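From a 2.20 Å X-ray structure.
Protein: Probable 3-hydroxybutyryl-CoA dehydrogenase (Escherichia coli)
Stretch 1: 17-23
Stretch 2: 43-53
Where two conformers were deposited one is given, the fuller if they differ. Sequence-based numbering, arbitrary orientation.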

# COMPACT_ATOMS: atom_id res chain seq x y z
N GLY C 17 1.99 16.56 -32.06
CA GLY C 17 1.04 16.89 -33.13
C GLY C 17 1.71 17.16 -34.48
O GLY C 17 1.32 16.59 -35.51
N ALA C 18 2.74 18.00 -34.44
CA ALA C 18 3.49 18.38 -35.63
C ALA C 18 4.20 17.18 -36.26
O ALA C 18 4.22 17.02 -37.48
CB ALA C 18 4.51 19.46 -35.27
N GLY C 19 4.74 16.32 -35.40
CA GLY C 19 5.43 15.11 -35.82
C GLY C 19 4.48 14.07 -36.37
O GLY C 19 4.81 13.36 -37.32
N ILE C 20 3.29 13.99 -35.78
CA ILE C 20 2.28 13.05 -36.27
C ILE C 20 1.76 13.50 -37.64
O ILE C 20 1.63 12.68 -38.58
CB ILE C 20 1.15 12.81 -35.23
CG1 ILE C 20 1.70 12.00 -34.04
CG2 ILE C 20 -0.03 12.06 -35.86
CD1 ILE C 20 0.92 12.22 -32.69
N ALA C 21 1.53 14.81 -37.77
CA ALA C 21 1.09 15.44 -39.02
C ALA C 21 2.08 15.18 -40.15
O ALA C 21 1.67 14.84 -41.27
CB ALA C 21 0.86 16.97 -38.81
N GLU C 22 3.37 15.32 -39.85
CA GLU C 22 4.45 15.04 -40.80
C GLU C 22 4.41 13.61 -41.34
O GLU C 22 4.55 13.40 -42.54
CB GLU C 22 5.81 15.33 -40.15
CG GLU C 22 7.02 15.10 -41.07
CD GLU C 22 8.34 15.28 -40.35
OE1 GLU C 22 9.32 14.64 -40.77
OE2 GLU C 22 8.40 16.06 -39.37
N VAL C 23 4.18 12.64 -40.45
CA VAL C 23 4.09 11.22 -40.82
C VAL C 23 2.91 10.97 -41.74
O VAL C 23 3.07 10.34 -42.79
CB VAL C 23 3.98 10.31 -39.58
CG1 VAL C 23 3.68 8.86 -39.98
CG2 VAL C 23 5.26 10.38 -38.75
N ARG C 43 4.15 28.37 -36.76
CA ARG C 43 5.41 27.92 -36.16
C ARG C 43 5.65 26.41 -36.33
O ARG C 43 6.74 25.98 -36.73
CB ARG C 43 5.48 28.30 -34.68
CG ARG C 43 5.58 29.80 -34.45
CD ARG C 43 5.28 30.18 -33.00
NE ARG C 43 6.36 29.83 -32.09
CZ ARG C 43 6.61 30.44 -30.93
NH1 ARG C 43 5.86 31.47 -30.53
NH2 ARG C 43 7.63 30.04 -30.17
N ALA C 44 4.62 25.62 -36.01
CA ALA C 44 4.67 24.16 -36.15
C ALA C 44 4.94 23.75 -37.60
O ALA C 44 5.82 22.92 -37.85
CB ALA C 44 3.37 23.52 -35.64
N ILE C 45 4.23 24.38 -38.54
CA ILE C 45 4.42 24.15 -39.97
C ILE C 45 5.79 24.61 -40.49
O ILE C 45 6.38 23.94 -41.33
CB ILE C 45 3.21 24.68 -40.80
CG1 ILE C 45 2.08 23.63 -40.76
CG2 ILE C 45 3.58 24.98 -42.27
CD1 ILE C 45 0.74 24.10 -41.28
N ASP C 46 6.30 25.73 -39.97
CA ASP C 46 7.68 26.15 -40.27
C ASP C 46 8.70 25.10 -39.85
O ASP C 46 9.63 24.80 -40.61
CB ASP C 46 8.02 27.49 -39.62
CG ASP C 46 7.27 28.67 -40.24
OD1 ASP C 46 6.81 28.56 -41.40
OD2 ASP C 46 7.13 29.71 -39.54
N GLY C 47 8.51 24.54 -38.65
CA GLY C 47 9.30 23.40 -38.16
C GLY C 47 9.34 22.23 -39.14
O GLY C 47 10.42 21.78 -39.52
N ILE C 48 8.16 21.75 -39.56
CA ILE C 48 8.06 20.64 -40.51
C ILE C 48 8.73 20.98 -41.86
O ILE C 48 9.47 20.14 -42.41
CB ILE C 48 6.60 20.18 -40.72
CG1 ILE C 48 5.92 19.94 -39.37
CG2 ILE C 48 6.55 18.91 -41.61
CD1 ILE C 48 4.45 19.58 -39.47
N HIS C 49 8.47 22.18 -42.38
CA HIS C 49 9.15 22.71 -43.56
C HIS C 49 10.67 22.60 -43.40
O HIS C 49 11.35 22.01 -44.25
CB HIS C 49 8.74 24.17 -43.84
CG HIS C 49 7.54 24.31 -44.72
ND1 HIS C 49 7.61 24.79 -46.00
CD2 HIS C 49 6.23 24.05 -44.49
CE1 HIS C 49 6.40 24.82 -46.54
NE2 HIS C 49 5.54 24.37 -45.64
N ALA C 50 11.19 23.14 -42.30
CA ALA C 50 12.62 23.18 -41.98
C ALA C 50 13.27 21.82 -41.83
O ALA C 50 14.40 21.61 -42.28
CB ALA C 50 12.86 24.00 -40.73
N ARG C 51 12.57 20.89 -41.18
CA ARG C 51 13.11 19.55 -40.95
C ARG C 51 13.15 18.71 -42.23
O ARG C 51 14.14 18.03 -42.50
CB ARG C 51 12.36 18.82 -39.84
CG ARG C 51 12.51 19.47 -38.47
CD ARG C 51 11.99 18.59 -37.36
NE ARG C 51 10.64 18.08 -37.59
CZ ARG C 51 9.52 18.65 -37.15
NH1 ARG C 51 9.57 19.79 -36.46
NH2 ARG C 51 8.35 18.09 -37.41
N LEU C 52 12.07 18.78 -43.02
CA LEU C 52 12.00 18.05 -44.29
C LEU C 52 12.96 18.59 -45.36
O LEU C 52 13.51 17.81 -46.15
CB LEU C 52 10.58 18.05 -44.84
CG LEU C 52 9.50 17.27 -44.09
CD1 LEU C 52 8.22 17.48 -44.83
CD2 LEU C 52 9.81 15.78 -43.97
N ASN C 53 13.15 19.91 -45.38
CA ASN C 53 14.06 20.54 -46.33
C ASN C 53 15.52 20.20 -46.08
O ASN C 53 16.30 20.05 -47.03
CB ASN C 53 13.86 22.06 -46.38
CG ASN C 53 12.81 22.47 -47.40
OD1 ASN C 53 11.74 22.95 -47.05
ND2 ASN C 53 13.11 22.26 -48.68

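Both stretches are helical throughout, and each belongs to a helix that extends beyond it in both directions. Their axes come within 9.8 Å of each other and their N-to-C directions differ by 52°. The helices therefore run in broadly the same sense but cross obliquely, and the contact is modest, with 294 Å² buried in total. Two CA pairs mark the register. Ala 18 CA lies 5.9 Å from Ala 44 CA, and Glu 22 CA lies 6.7 Å from Ile 48 CA. The step is four residues on each helix, about one turn, so successive turns meet in order.

Glu 22 has the most surface covered, 84 Å². Its CA-to-CB bond points toward the second helix, and chi1 and chi2 are both t, so the chain is extended as far as the carboxylate. Arg 51 meets it there. Arg 51 NH2 donates a hydrogen bond to Glu 22 OE2 at 2.8 Å, with an N-H...acceptor angle of 160°. The pair is also a salt bridge, so opposite charges reinforce a nearly straight bond. Glu 22 OE2 lies at the edge of the guanidinium, near its plane, where the N-H groups point. This is the only hydrogen bond between the stretches. It ties a buried acid to an exposed arginine.

Glu 22 also meets aliphatic groups of the second helix. Glu 22 CG packs 3.9 Å from Ile 48 CG2, a contact between aliphatic carbons. Glu 22 OE1 lies 3.4 Å from Leu 52 CD2, a methyl group that offers packing but no polar partner.

Ala 18 and Ile 48 each have 56 Å² covered. The CA-to-CB bond of Ile 48 points toward the first helix, with chi1 m and chi2 t. Ile 48 CD1 reaches the backbone, 3.3 Å from Ala 18 O, and also lies 4.2 Å from Ala 18 CB. Ala 21 CB is slightly farther, 4.5 Å from Ile 48 CD1. Ala 18 O already accepts a helical hydrogen bond from Glu 22 N at 3.0 Å, and its approach to the isoleucine methyl is simple packing.

At the Ala 18 and Ala 44 level, two small side chains face each other. Ala 18 CB and Ala 44 CB are 4.2 Å apart, in van der Waals contact. Gly 19 has no side chain, and Gly 19 CA lies 4.5 Å from Arg 51 NH2.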